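Local atomic coordinates of ATP-citrate lyase beta-subunit (Chlorobium limicola, PDB entry 6HXJ), a protein that probably takes part, as the beta subunit of ATP-citrate lyase, in the ATP-driven conversion of citrate and CoA to oxaloacetate and acetyl-CoA. Residues W298-L303 and S333-G338. Numbering follows the deposited sequence.
Sequences WAVEAL and SGIING
Helical segments 298-303 and 333-338 run in broadly the same direction, their axes crossing at -41° with a closest approach of 7.4 Å. Across the crossing the CA atoms of Glu301 and Gly334 are 4.3 Å apart. Gly334 and Gly338, one helical turn apart, both lack a side chain where a CB would point at the partner helix, which is consistent with so close an approach. Glu301 CA lies 3.1 Å from Gly334 O, a CA-H...O contact with an angle of 126° at the hydrogen; the same carbonyl accepts the backbone N-H of Gly338. On one flank, Val300 places CG1 anti to its own backbone N, and this methyl meets Ile335 CG1 at 3.5 Å as the two side chains cross obliquely. Ile335 also touches Tyr291 of strand 287-292, so this flank lies toward the sheet. The two helices belong to successive beta-alpha-beta crossovers: helix 297-309 joins strands 287-292 and 315-318, and helix 328-344 leads from the latter to strand 352-356, within the citrate-binding region. A bound citrate lies about 9 Å from the Val300 side chain. On the other flank, Glu301 carries CG anti to the backbone N (chi1 -172°) and continues extended across the second helix. Glu301 CG passes 3.3 Å from Gly334 O, and Glu301 OE1 ends 3.4 Å from Asn337 CB. Replacing Glu301 with an alanine would remove the contacts of CG and the carboxylate and would probably leave Asn337 CB less well packed. The Asn337 amide instead turns back along its own helix, where ND2 makes a weak hydrogen bond to Ser333 O at 2.8 Å. Glu305 brings a second carboxylate close to Glu301 OE1, which may raise the proton affinity of the pair.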
loop_
_atom_site.group_PDB
_atom_site.type_symbol
_atom_site.label_atom_id
_atom_site.label_comp_id
_atom_site.label_asym_id
_atom_site.label_seq_id
_atom_site.Cartn_x
_atom_site.Cartn_y
_atom_site.Cartn_z
ATOM N N TRP A 298 -28.251 15.804 31.560
ATOM C CA TRP A 298 -28.033 15.184 32.874
ATOM C C TRP A 298 -27.991 16.210 34.021
ATOM O O TRP A 298 -28.563 15.950 35.072
ATOM C CB TRP A 298 -26.803 14.292 32.848
ATOM C CG TRP A 298 -25.526 15.003 32.556
ATOM C CD1 TRP A 298 -24.936 15.181 31.340
ATOM C CD2 TRP A 298 -24.647 15.595 33.523
ATOM N NE1 TRP A 298 -23.733 15.833 31.488
ATOM C CE2 TRP A 298 -23.528 16.094 32.821
ATOM C CE3 TRP A 298 -24.692 15.743 34.923
ATOM C CZ2 TRP A 298 -22.457 16.725 33.472
ATOM C CZ3 TRP A 298 -23.628 16.355 35.566
ATOM C CH2 TRP A 298 -22.530 16.848 34.843
ATOM N N ALA A 299 -27.335 17.365 33.811
ATOM C CA ALA A 299 -27.253 18.422 34.818
ATOM C C ALA A 299 -28.652 19.000 35.117
ATOM O O ALA A 299 -28.974 19.328 36.262
ATOM C CB ALA A 299 -26.311 19.514 34.329
ATOM N N VAL A 300 -29.467 19.114 34.061
ATOM C CA VAL A 300 -30.839 19.606 34.124
ATOM C C VAL A 300 -31.665 18.555 34.870
ATOM O O VAL A 300 -32.467 18.930 35.712
ATOM C CB VAL A 300 -31.427 19.917 32.730
ATOM C CG1 VAL A 300 -32.861 20.407 32.827
ATOM C CG2 VAL A 300 -30.579 20.946 31.990
ATOM N N GLU A 301 -31.436 17.247 34.587
ATOM C CA GLU A 301 -32.103 16.117 35.239
ATOM C C GLU A 301 -31.740 16.121 36.730
ATOM O O GLU A 301 -32.620 15.927 37.579
ATOM C CB GLU A 301 -31.693 14.796 34.556
ATOM C CG GLU A 301 -32.456 13.563 35.001
ATOM C CD GLU A 301 -32.137 12.295 34.228
ATOM O OE1 GLU A 301 -32.657 11.226 34.625
ATOM O OE2 GLU A 301 -31.411 12.370 33.206
ATOM N N ALA A 302 -30.452 16.404 37.037
ATOM C CA ALA A 302 -29.926 16.486 38.394
ATOM C C ALA A 302 -30.677 17.582 39.163
ATOM O O ALA A 302 -31.125 17.356 40.298
ATOM C CB ALA A 302 -28.435 16.791 38.343
ATOM N N LEU A 303 -30.875 18.755 38.481
ATOM C CA LEU A 303 -31.576 19.920 39.030
ATOM C C LEU A 303 -33.054 19.634 39.275
ATOM O O LEU A 303 -33.559 19.949 40.355
ATOM C CB LEU A 303 -31.385 21.153 38.140
ATOM C CG LEU A 303 -31.766 22.545 38.742
ATOM C CD1 LEU A 303 -31.252 22.736 40.181
ATOM C CD2 LEU A 303 -31.235 23.663 37.894
ATOM N N SER A 333 -35.912 17.010 27.853
ATOM C CA SER A 333 -35.734 15.564 28.044
ATOM C C SER A 333 -35.096 15.261 29.420
ATOM O O SER A 333 -35.496 14.296 30.086
ATOM C CB SER A 333 -34.943 14.945 26.891
ATOM O OG SER A 333 -33.535 15.021 27.071
ATOM N N GLY A 334 -34.170 16.125 29.845
ATOM C CA GLY A 334 -33.512 16.031 31.142
ATOM C C GLY A 334 -34.511 16.267 32.256
ATOM O O GLY A 334 -34.473 15.569 33.255
ATOM N N ILE A 335 -35.457 17.239 32.060
ATOM C CA ILE A 335 -36.563 17.595 32.983
ATOM C C ILE A 335 -37.547 16.434 33.063
ATOM O O ILE A 335 -37.933 16.044 34.163
ATOM C CB ILE A 335 -37.292 18.965 32.646
ATOM C CG1 ILE A 335 -36.345 20.170 32.790
ATOM C CG2 ILE A 335 -38.554 19.190 33.526
ATOM C CD1 ILE A 335 -36.863 21.491 32.240
ATOM N N ILE A 336 -37.926 15.873 31.900
ATOM C CA ILE A 336 -38.849 14.741 31.781
ATOM C C ILE A 336 -38.262 13.532 32.498
ATOM O O ILE A 336 -38.950 12.948 33.338
ATOM C CB ILE A 336 -39.269 14.436 30.301
ATOM C CG1 ILE A 336 -40.126 15.563 29.707
ATOM C CG2 ILE A 336 -40.030 13.103 30.198
ATOM C CD1 ILE A 336 -40.198 15.566 28.193
ATOM N N ASN A 337 -36.993 13.178 32.193
ATOM C CA ASN A 337 -36.294 12.052 32.829
ATOM C C ASN A 337 -36.270 12.176 34.358
ATOM O O ASN A 337 -36.667 11.231 35.043
ATOM C CB ASN A 337 -34.920 11.850 32.220
ATOM C CG ASN A 337 -35.055 11.064 30.948
ATOM O OD1 ASN A 337 -35.595 9.941 30.949
ATOM N ND2 ASN A 337 -34.681 11.682 29.826
ATOM N N GLY A 338 -35.960 13.373 34.852
ATOM C CA GLY A 338 -35.967 13.686 36.275
ATOM C C GLY A 338 -37.351 13.683 36.901
ATOM O O GLY A 338 -37.471 13.435 38.100
#